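Local coordinates for protein phytase (Citrobacter braakii, PDB 3ZHC) that belongs, as a phytase, to branch 2 of the histidine phosphatase superfamily and joins an alpha/beta domain around a mixed sheet to a largely helical part, at residues L30-R38 and I296-G304; W232-L243 and W264-F275. The protein carries 2 engineered substitutions. All coordinates share one frame; numbering follows the deposited sequence. Where two conformers were deposited one is given.

Contact 1 of 2, residues L30-R38 and I296-G304; sequences LERVVIVSR and IDTALLTNG
Arg-32 carries the polar half of this contact and reaches from the strand to the end of helix 296-301. Its chain runs extended from CG to NE (chi2 -177°, chi3 -175°), which brings the guanidinium to the carbonyls at the helix C-terminus. NH1 and NH2 grip Thr-302 O end-on, and each lies 2.7 Å from that one atom. Thr-302 O sits near the guanidinium plane, but both bonds are bent. NH1 also donates to Ala-299 O at 3.0 Å, from above that carbonyl plane. The positive charge would suit the negative end of the helix dipole. A water accepts from Arg-32 NH2 at 2.8 Å and weakly from Asn-303 ND2. The neighbouring Leu-300 O is taken by Lys-358.

The apolar half lies further along the strand. Val-34 divides its two methyls between helix residues. CG1 meets Ile-296 CG1 at 3.9 Å. CG2 meets Ala-299 CB at 3.7 Å; its approach to Leu-300 CD1 is too close to be certain. Val-36 CG2 touches Ile-296 CD1 at 4.0 Å.

On the far side of the strand, Val-33 packs on Phe-88 of helix 71-90. Glu-31 and Arg-32 form a classic beta bulge opposite Lys-358. Strand and helix run nearly antiparallel, at 166°. The arrangement is that of a layered alpha/beta domain, with a central strand of the mixed sheet covered by a helix.

Contact 2 of 2, residues W232-L243 and W264-F275; sequences WSLSSTLTEIFL and WRDLLSLHNAQF
The His-271 ring lies between Glu-240 OE1, 3.5 Å above one face, and Phe-275 CD1 over the opposite face. Both are offset toward the rim. The Glu-240 carboxylate is only 19° from parallel to the ring, and Arg-38 holds its OE2. At the ring edge, His-271 ND1 donates to Ser-236 O at 3.2 Å, from above the carbonyl plane, and weakly to Ser-236 OG. Ser-236 OG also sits at the edge of the Phe-275 ring. Trp-232 turns its edge to Leu-270 O, 3.5 Å from CZ3, while NE1 bonds to Thr-178. At the other end, the edge of Trp-264 meets the backbone of Phe-242 and Leu-243, with CH2 3.4 Å from Phe-242 O.

Between these rings, Thr-239 CG2 rests against Leu-267 O at 3.1 Å. Thr-239 OG1 stands between the backbone N and the carbonyl carbon (chi1 55°), which lets it donate to Ser-235 O of its own helix. Leu-243 CB lies 3.9 Å from Leu-268 CD1.

The backbones come close at Ser-236, whose CA is 3.9 Å from His-271 CA; its small side chain probably helps. The axes approach to 7.7 Å and cross at -128°. This is a close-packed, steeply crossed helix pair in the largely helical part of a branch 2 histidine phosphatase.

The centres of the two contacts lie 32 Å apart, on opposite sides of the chain's centre. Contact 2 is nested in the chain segment that contact 1 closes: strand 28-38 comes first, then helices 231-247 and 260-280, then helix 282-301. The last two helices follow each other directly, so the chain passes from the helix pair back to the sheet. The two contacts also meet in space, at a salt bridge with Arg-38 NH2 2.8 Å from Glu-240 OE2. Asp-325 and Asp-346 are further partners of Arg-38, and both also touch His-271. This charged cluster probably helps to join the sheet to the helical part.

Contact 1 of 2, residues L30-R38 and I296-G304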
loop_
_atom_site.group_PDB
_atom_site.type_symbol
_atom_site.label_atom_id
_atom_site.label_comp_id
_atom_site.label_asym_id
_atom_site.label_seq_id
_atom_site.Cartn_x
_atom_site.Cartn_y
_atom_site.Cartn_z
ATOM N N LEU B 30 28.994 -3.407 -15.085
ATOM C CA LEU B 30 27.933 -2.641 -15.759
ATOM C C LEU B 30 28.414 -2.236 -17.134
ATOM O O LEU B 30 29.416 -1.534 -17.250
ATOM C CB LEU B 30 27.561 -1.390 -14.947
ATOM C CG LEU B 30 26.343 -0.565 -15.383
ATOM C CD1 LEU B 30 25.082 -1.384 -15.289
ATOM C CD2 LEU B 30 26.219 0.672 -14.522
ATOM N N GLU B 31 27.700 -2.673 -18.181
ATOM C CA GLU B 31 28.097 -2.395 -19.582
ATOM C C GLU B 31 27.214 -1.382 -20.319
ATOM O O GLU B 31 27.724 -0.630 -21.139
ATOM C CB GLU B 31 28.183 -3.713 -20.380
ATOM C CG GLU B 31 29.492 -4.512 -20.101
ATOM C CD GLU B 31 29.726 -5.663 -21.091
ATOM O OE1 GLU B 31 28.732 -6.295 -21.560
ATOM O OE2 GLU B 31 30.918 -5.939 -21.395
ATOM N N ARG B 32 25.901 -1.381 -20.032
ATOM C CA ARG B 32 24.932 -0.478 -20.691
ATOM C C ARG B 32 23.763 -0.110 -19.786
ATOM O O ARG B 32 23.362 -0.904 -18.941
ATOM C CB ARG B 32 24.342 -1.121 -21.948
ATOM C CG ARG B 32 25.324 -1.613 -22.950
ATOM C CD ARG B 32 24.636 -2.142 -24.142
ATOM N NE ARG B 32 25.568 -2.740 -25.099
ATOM C CZ ARG B 32 25.210 -3.298 -26.262
ATOM N NH1 ARG B 32 23.922 -3.345 -26.643
ATOM N NH2 ARG B 32 26.148 -3.818 -27.063
ATOM N N VAL B 33 23.225 1.100 -19.975
ATOM C CA VAL B 33 22.039 1.565 -19.247
ATOM C C VAL B 33 21.065 2.283 -20.186
ATOM O O VAL B 33 21.468 3.022 -21.068
ATOM C CB VAL B 33 22.400 2.500 -18.029
ATOM C CG1 VAL B 33 21.122 3.041 -17.319
ATOM C CG2 VAL B 33 23.279 1.772 -17.021
ATOM N N VAL B 34 19.782 2.029 -19.987
ATOM C CA VAL B 34 18.732 2.779 -20.650
ATOM C C VAL B 34 17.896 3.354 -19.537
ATOM O O VAL B 34 17.511 2.634 -18.633
ATOM C CB VAL B 34 17.869 1.931 -21.584
ATOM C CG1 VAL B 34 16.766 2.804 -22.241
ATOM C CG2 VAL B 34 18.711 1.286 -22.652
ATOM N N ILE B 35 17.637 4.665 -19.604
ATOM C CA ILE B 35 16.789 5.362 -18.654
ATOM C C ILE B 35 15.598 5.908 -19.397
ATOM O O ILE B 35 15.773 6.608 -20.395
ATOM C CB ILE B 35 17.531 6.531 -17.959
ATOM C CG1 ILE B 35 18.703 6.012 -17.126
ATOM C CG2 ILE B 35 16.560 7.352 -17.055
ATOM C CD1 ILE B 35 19.582 7.135 -16.478
ATOM N N VAL B 36 14.385 5.571 -18.930
ATOM C CA VAL B 36 13.161 6.209 -19.401
ATOM C C VAL B 36 12.755 7.128 -18.245
ATOM O O VAL B 36 12.370 6.651 -17.166
ATOM C CB VAL B 36 12.043 5.232 -19.718
ATOM C CG1 VAL B 36 10.815 5.987 -20.167
ATOM C CG2 VAL B 36 12.470 4.274 -20.789
ATOM N N SER B 37 12.855 8.436 -18.471
ATOM C CA SER B 37 12.563 9.448 -17.442
ATOM C C SER B 37 11.315 10.225 -17.753
ATOM O O SER B 37 11.057 10.574 -18.925
ATOM C CB SER B 37 13.715 10.438 -17.341
ATOM O OG SER B 37 13.483 11.432 -16.335
ATOM N N ARG B 38 10.533 10.495 -16.710
ATOM C CA ARG B 38 9.473 11.458 -16.787
ATOM C C ARG B 38 10.152 12.809 -16.735
ATOM O O ARG B 38 11.197 12.983 -16.069
ATOM C CB ARG B 38 8.492 11.369 -15.598
ATOM C CG ARG B 38 7.327 12.378 -15.686
ATOM C CD ARG B 38 6.488 12.436 -14.474
ATOM N NE ARG B 38 5.483 13.492 -14.591
ATOM C CZ ARG B 38 4.664 13.907 -13.606
ATOM N NH1 ARG B 38 4.687 13.356 -12.384
ATOM N NH2 ARG B 38 3.799 14.890 -13.855
ATOM N N ILE B 296 14.282 0.073 -25.986
ATOM C CA ILE B 296 15.003 -0.473 -24.810
ATOM C C ILE B 296 15.684 -1.794 -25.154
ATOM O O ILE B 296 16.851 -2.015 -24.790
ATOM C CB ILE B 296 14.051 -0.694 -23.606
ATOM C CG1 ILE B 296 13.566 0.634 -23.022
ATOM C CG2 ILE B 296 14.739 -1.504 -22.491
ATOM C CD1 ILE B 296 12.259 0.509 -22.255
ATOM N N ASP B 297 14.942 -2.661 -25.865
ATOM C CA ASP B 297 15.413 -3.985 -26.242
ATOM C C ASP B 297 16.612 -3.885 -27.217
ATOM O O ASP B 297 17.676 -4.465 -26.959
ATOM C CB ASP B 297 14.255 -4.804 -26.844
ATOM C CG ASP B 297 14.582 -6.260 -27.013
ATOM O OD1 ASP B 297 15.468 -6.796 -26.302
ATOM O OD2 ASP B 297 13.938 -6.886 -27.867
ATOM N N THR B 298 16.421 -3.139 -28.316
ATOM C CA THR B 298 17.487 -2.867 -29.296
ATOM C C THR B 298 18.755 -2.299 -28.629
ATOM O O THR B 298 19.864 -2.769 -28.897
ATOM C CB THR B 298 17.031 -1.864 -30.384
ATOM O OG1 THR B 298 15.888 -2.382 -31.078
ATOM C CG2 THR B 298 18.153 -1.591 -31.386
ATOM N N ALA B 299 18.567 -1.299 -27.761
ATOM C CA ALA B 299 19.693 -0.624 -27.086
ATOM C C ALA B 299 20.498 -1.554 -26.172
ATOM O O ALA B 299 21.704 -1.408 -26.062
ATOM C CB ALA B 299 19.199 0.600 -26.304
ATOM N N LEU B 300 19.814 -2.498 -25.528
ATOM C CA LEU B 300 20.459 -3.497 -24.655
ATOM C C LEU B 300 21.061 -4.699 -25.424
ATOM O O LEU B 300 22.050 -5.273 -24.970
ATOM C CB LEU B 300 19.474 -3.981 -23.568
ATOM C CG LEU B 300 19.471 -3.237 -22.214
ATOM C CD1 LEU B 300 19.788 -1.757 -22.323
ATOM C CD2 LEU B 300 18.138 -3.462 -21.475
ATOM N N LEU B 301 20.475 -5.053 -26.581
ATOM C CA LEU B 301 20.900 -6.253 -27.363
ATOM C C LEU B 301 21.963 -6.078 -28.449
ATOM O O LEU B 301 22.877 -6.904 -28.534
ATOM C CB LEU B 301 19.679 -6.908 -28.049
ATOM C CG LEU B 301 18.689 -7.654 -27.195
ATOM C CD1 LEU B 301 17.615 -8.217 -28.104
ATOM C CD2 LEU B 301 19.368 -8.757 -26.412
ATOM N N THR B 302 21.850 -5.036 -29.278
ATOM C CA THR B 302 22.718 -4.957 -30.480
ATOM C C THR B 302 24.184 -4.648 -30.199
ATOM O O THR B 302 24.525 -4.008 -29.199
ATOM C CB THR B 302 22.198 -3.954 -31.532
ATOM O OG1 THR B 302 22.201 -2.626 -30.996
ATOM C CG2 THR B 302 20.781 -4.356 -31.987
ATOM N N ASN B 303 25.034 -5.138 -31.117
ATOM C CA ASN B 303 26.471 -4.898 -31.120
ATOM C C ASN B 303 26.859 -3.901 -32.245
ATOM O O ASN B 303 28.033 -3.799 -32.611
ATOM C CB ASN B 303 27.227 -6.243 -31.251
ATOM C CG ASN B 303 27.069 -7.150 -29.989
ATOM O OD1 ASN B 303 26.750 -8.345 -30.101
ATOM N ND2 ASN B 303 27.290 -6.571 -28.796
ATOM N N GLY B 304 25.857 -3.163 -32.770
ATOM C CA GLY B 304 26.051 -2.187 -33.848
ATOM C C GLY B 304 24.771 -1.947 -34.643
ATOM O O GLY B 304 24.340 -2.818 -35.403
HETATM O O HOH W 1 28.826 -4.666 -27.507
#

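Contact 2 of 2, residues W232-L243 and W264-F275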
loop_
_atom_site.group_PDB
_atom_site.type_symbol
_atom_site.label_atom_id
_atom_site.label_comp_id
_atom_site.label_asym_id
_atom_site.label_seq_id
_atom_site.Cartn_x
_atom_site.Cartn_y
_atom_site.Cartn_z
ATOM N N TRP B 232 -13.147 11.512 -11.074
ATOM C CA TRP B 232 -11.879 10.748 -11.237
ATOM C C TRP B 232 -10.765 11.513 -12.011
ATOM O O TRP B 232 -9.664 11.689 -11.473
ATOM C CB TRP B 232 -12.145 9.342 -11.839
ATOM C CG TRP B 232 -12.477 8.385 -10.781
ATOM C CD1 TRP B 232 -13.699 7.899 -10.459
ATOM C CD2 TRP B 232 -11.558 7.809 -9.867
ATOM N NE1 TRP B 232 -13.598 7.034 -9.391
ATOM C CE2 TRP B 232 -12.288 6.964 -9.010
ATOM C CE3 TRP B 232 -10.177 7.922 -9.687
ATOM C CZ2 TRP B 232 -11.679 6.225 -7.983
ATOM C CZ3 TRP B 232 -9.572 7.185 -8.662
ATOM C CH2 TRP B 232 -10.325 6.353 -7.829
ATOM N N SER B 233 -11.042 11.959 -13.234
ATOM C CA SER B 233 -10.037 12.752 -14.012
ATOM C C SER B 233 -9.656 14.054 -13.301
ATOM O O SER B 233 -8.474 14.381 -13.210
ATOM C CB SER B 233 -10.534 13.060 -15.426
ATOM O OG SER B 233 -9.671 13.989 -16.089
ATOM N N LEU B 234 -10.659 14.784 -12.804
ATOM C CA LEU B 234 -10.424 16.043 -12.088
ATOM C C LEU B 234 -9.490 15.824 -10.895
ATOM O O LEU B 234 -8.471 16.502 -10.768
ATOM C CB LEU B 234 -11.756 16.679 -11.617
ATOM C CG LEU B 234 -11.685 18.037 -10.858
ATOM C CD1 LEU B 234 -11.022 19.094 -11.712
ATOM C CD2 LEU B 234 -13.092 18.501 -10.372
ATOM N N SER B 235 -9.848 14.866 -10.036
ATOM C CA SER B 235 -9.047 14.534 -8.832
ATOM C C SER B 235 -7.611 14.146 -9.157
ATOM O O SER B 235 -6.703 14.510 -8.425
ATOM C CB SER B 235 -9.716 13.430 -8.062
ATOM O OG SER B 235 -10.990 13.884 -7.600
ATOM N N SER B 236 -7.427 13.404 -10.265
ATOM C CA SER B 236 -6.106 13.026 -10.752
ATOM C C SER B 236 -5.296 14.273 -11.083
ATOM O O SER B 236 -4.105 14.369 -10.735
ATOM C CB SER B 236 -6.222 12.119 -11.985
ATOM O OG SER B 236 -4.958 11.627 -12.400
ATOM N N THR B 237 -5.941 15.231 -11.750
ATOM C CA THR B 237 -5.301 16.499 -12.100
ATOM C C THR B 237 -4.978 17.327 -10.839
ATOM O O THR B 237 -3.846 17.764 -10.661
ATOM C CB THR B 237 -6.190 17.321 -13.088
ATOM O OG1 THR B 237 -6.342 16.582 -14.319
ATOM C CG2 THR B 237 -5.598 18.694 -13.368
ATOM N N LEU B 238 -5.976 17.518 -9.974
ATOM C CA LEU B 238 -5.817 18.386 -8.770
ATOM C C LEU B 238 -4.776 17.910 -7.792
ATOM O O LEU B 238 -3.953 18.718 -7.335
ATOM C CB LEU B 238 -7.151 18.576 -8.041
ATOM C CG LEU B 238 -8.282 19.245 -8.832
ATOM C CD1 LEU B 238 -9.431 19.586 -7.879
ATOM C CD2 LEU B 238 -7.829 20.502 -9.592
ATOM N N THR B 239 -4.804 16.608 -7.462
ATOM C CA THR B 239 -3.834 16.037 -6.522
ATOM C C THR B 239 -2.396 16.107 -7.088
ATOM O O THR B 239 -1.433 16.305 -6.332
ATOM C CB THR B 239 -4.213 14.600 -6.110
ATOM O OG1 THR B 239 -4.369 13.794 -7.268
ATOM C CG2 THR B 239 -5.537 14.596 -5.321
ATOM N N GLU B 240 -2.256 15.958 -8.410
ATOM C CA GLU B 240 -0.949 16.122 -9.061
ATOM C C GLU B 240 -0.498 17.578 -8.954
ATOM O O GLU B 240 0.688 17.843 -8.725
ATOM C CB GLU B 240 -0.995 15.658 -10.519
ATOM C CG GLU B 240 0.303 15.843 -11.328
ATOM C CD GLU B 240 1.510 14.987 -10.849
ATOM O OE1 GLU B 240 1.355 14.092 -9.971
ATOM O OE2 GLU B 240 2.616 15.225 -11.384
ATOM N N ILE B 241 -1.443 18.519 -9.119
ATOM C CA ILE B 241 -1.125 19.956 -8.995
ATOM C C ILE B 241 -0.581 20.233 -7.576
ATOM O O ILE B 241 0.427 20.924 -7.430
ATOM C CB ILE B 241 -2.313 20.884 -9.362
ATOM C CG1 ILE B 241 -2.626 20.772 -10.854
ATOM C CG2 ILE B 241 -1.995 22.346 -9.025
ATOM C CD1 ILE B 241 -3.883 21.498 -11.303
ATOM N N PHE B 242 -1.219 19.676 -6.556
ATOM C CA PHE B 242 -0.710 19.867 -5.176
ATOM C C PHE B 242 0.720 19.333 -5.026
ATOM O O PHE B 242 1.557 20.007 -4.426
ATOM C CB PHE B 242 -1.622 19.256 -4.118
ATOM C CG PHE B 242 -3.035 19.815 -4.108
ATOM C CD1 PHE B 242 -3.290 21.183 -4.314
ATOM C CD2 PHE B 242 -4.126 18.962 -3.855
ATOM C CE1 PHE B 242 -4.607 21.684 -4.288
ATOM C CE2 PHE B 242 -5.444 19.457 -3.828
ATOM C CZ PHE B 242 -5.683 20.812 -4.045
ATOM N N LEU B 243 0.986 18.141 -5.581
ATOM C CA LEU B 243 2.340 17.553 -5.573
ATOM C C LEU B 243 3.323 18.465 -6.270
ATOM O O LEU B 243 4.405 18.715 -5.752
ATOM C CB LEU B 243 2.375 16.189 -6.265
ATOM C CG LEU B 243 3.715 15.428 -6.135
ATOM C CD1 LEU B 243 3.613 14.340 -5.063
ATOM C CD2 LEU B 243 4.159 14.840 -7.474
ATOM N N TRP B 264 -1.143 13.169 2.136
ATOM C CA TRP B 264 -0.467 13.200 0.822
ATOM C C TRP B 264 -0.777 11.973 -0.006
ATOM O O TRP B 264 -1.054 12.095 -1.204
ATOM C CB TRP B 264 1.069 13.347 0.954
ATOM C CG TRP B 264 1.512 14.720 1.000
ATOM C CD1 TRP B 264 2.041 15.382 2.069
ATOM C CD2 TRP B 264 1.477 15.654 -0.076
ATOM N NE1 TRP B 264 2.341 16.669 1.725
ATOM C CE2 TRP B 264 2.005 16.870 0.414
ATOM C CE3 TRP B 264 1.045 15.585 -1.423
ATOM C CZ2 TRP B 264 2.118 18.031 -0.389
ATOM C CZ3 TRP B 264 1.156 16.744 -2.231
ATOM C CH2 TRP B 264 1.692 17.951 -1.699
ATOM N N ARG B 265 -0.734 10.797 0.630
ATOM C CA ARG B 265 -1.004 9.540 -0.069
ATOM C C ARG B 265 -2.493 9.311 -0.298
ATOM O O ARG B 265 -2.841 8.696 -1.298
ATOM C CB ARG B 265 -0.325 8.351 0.632
ATOM C CG ARG B 265 1.233 8.425 0.485
ATOM C CD ARG B 265 1.897 7.102 0.752
ATOM N NE ARG B 265 3.333 7.134 0.504
ATOM C CZ ARG B 265 3.950 6.843 -0.656
ATOM N NH1 ARG B 265 3.268 6.478 -1.768
ATOM N NH2 ARG B 265 5.279 6.915 -0.704
ATOM N N ASP B 266 -3.371 9.800 0.608
ATOM C CA ASP B 266 -4.836 9.828 0.335
ATOM C C ASP B 266 -5.104 10.553 -0.950
ATOM O O ASP B 266 -5.859 10.081 -1.793
ATOM C CB ASP B 266 -5.632 10.588 1.423
ATOM C CG ASP B 266 -5.897 9.783 2.662
ATOM O OD1 ASP B 266 -5.480 8.604 2.759
ATOM O OD2 ASP B 266 -6.561 10.358 3.578
ATOM N N LEU B 267 -4.481 11.728 -1.092
ATOM C CA LEU B 267 -4.658 12.571 -2.281
ATOM C C LEU B 267 -4.100 11.905 -3.530
ATOM O O LEU B 267 -4.813 11.688 -4.491
ATOM C CB LEU B 267 -3.997 13.946 -2.068
ATOM C CG LEU B 267 -4.678 14.830 -1.012
ATOM C CD1 LEU B 267 -3.787 16.004 -0.621
ATOM C CD2 LEU B 267 -6.022 15.306 -1.510
ATOM N N LEU B 268 -2.824 11.569 -3.498
ATOM C CA LEU B 268 -2.178 10.952 -4.678
ATOM C C LEU B 268 -2.649 9.501 -5.010
ATOM O O LEU B 268 -2.361 9.028 -6.089
ATOM C CB LEU B 268 -0.651 11.130 -4.600
ATOM C CG LEU B 268 -0.358 12.591 -5.105
ATOM C CD1 LEU B 268 0.659 13.311 -4.311
ATOM C CD2 LEU B 268 -0.028 12.568 -6.640
ATOM N N SER B 269 -3.383 8.827 -4.093
ATOM C CA SER B 269 -3.973 7.510 -4.407
ATOM C C SER B 269 -4.977 7.639 -5.562
ATOM O O SER B 269 -5.138 6.715 -6.344
ATOM C CB SER B 269 -4.659 6.893 -3.188
ATOM O OG SER B 269 -3.702 6.483 -2.240
ATOM N N LEU B 270 -5.640 8.805 -5.645
ATOM C CA LEU B 270 -6.610 9.082 -6.704
ATOM C C LEU B 270 -5.916 9.202 -8.059
ATOM O O LEU B 270 -6.357 8.595 -9.038
ATOM C CB LEU B 270 -7.430 10.346 -6.371
ATOM C CG LEU B 270 -8.285 10.217 -5.082
ATOM C CD1 LEU B 270 -8.975 11.549 -4.688
ATOM C CD2 LEU B 270 -9.305 9.090 -5.240
ATOM N N HIS B 271 -4.828 9.980 -8.086
ATOM C CA HIS B 271 -3.978 10.162 -9.268
ATOM C C HIS B 271 -3.360 8.829 -9.724
ATOM O O HIS B 271 -3.434 8.478 -10.920
ATOM C CB HIS B 271 -2.877 11.220 -8.975
ATOM C CG HIS B 271 -1.806 11.300 -10.016
ATOM N ND1 HIS B 271 -1.925 12.069 -11.147
ATOM C CD2 HIS B 271 -0.595 10.707 -10.091
ATOM C CE1 HIS B 271 -0.835 11.944 -11.880
ATOM N NE2 HIS B 271 -0.011 11.121 -11.261
ATOM N N ASN B 272 -2.759 8.110 -8.770
ATOM C CA ASN B 272 -2.118 6.810 -9.036
ATOM C C ASN B 272 -3.103 5.770 -9.525
ATOM O O ASN B 272 -2.770 5.008 -10.395
ATOM C CB ASN B 272 -1.377 6.286 -7.794
ATOM C CG ASN B 272 -0.134 7.099 -7.457
ATOM O OD1 ASN B 272 0.604 7.548 -8.339
ATOM N ND2 ASN B 272 0.108 7.282 -6.170
ATOM N N ALA B 273 -4.318 5.760 -8.946
ATOM C CA ALA B 273 -5.392 4.850 -9.368
ATOM C C ALA B 273 -5.939 5.188 -10.743
ATOM O O ALA B 273 -6.294 4.289 -11.484
ATOM C CB ALA B 273 -6.535 4.813 -8.321
ATOM N N GLN B 274 -6.017 6.484 -11.098
ATOM C CA GLN B 274 -6.535 6.841 -12.436
ATOM C C GLN B 274 -5.498 6.432 -13.504
ATOM O O GLN B 274 -5.880 5.899 -14.560
ATOM C CB GLN B 274 -6.930 8.304 -12.563
ATOM C CG GLN B 274 -8.171 8.451 -13.459
ATOM C CD GLN B 274 -8.042 9.550 -14.435
ATOM O OE1 GLN B 274 -8.978 9.856 -15.177
ATOM N NE2 GLN B 274 -6.868 10.163 -14.469
ATOM N N PHE B 275 -4.210 6.654 -13.222
ATOM C CA PHE B 275 -3.111 6.206 -14.111
ATOM C C PHE B 275 -3.054 4.660 -14.210
ATOM O O PHE B 275 -2.713 4.112 -15.249
ATOM C CB PHE B 275 -1.745 6.789 -13.656
ATOM C CG PHE B 275 -1.423 8.115 -14.284
ATOM C CD1 PHE B 275 -2.223 9.213 -14.051
ATOM C CD2 PHE B 275 -0.330 8.254 -15.124
ATOM C CE1 PHE B 275 -1.925 10.473 -14.657
ATOM C CE2 PHE B 275 -0.031 9.458 -15.710
ATOM C CZ PHE B 275 -0.842 10.587 -15.474
#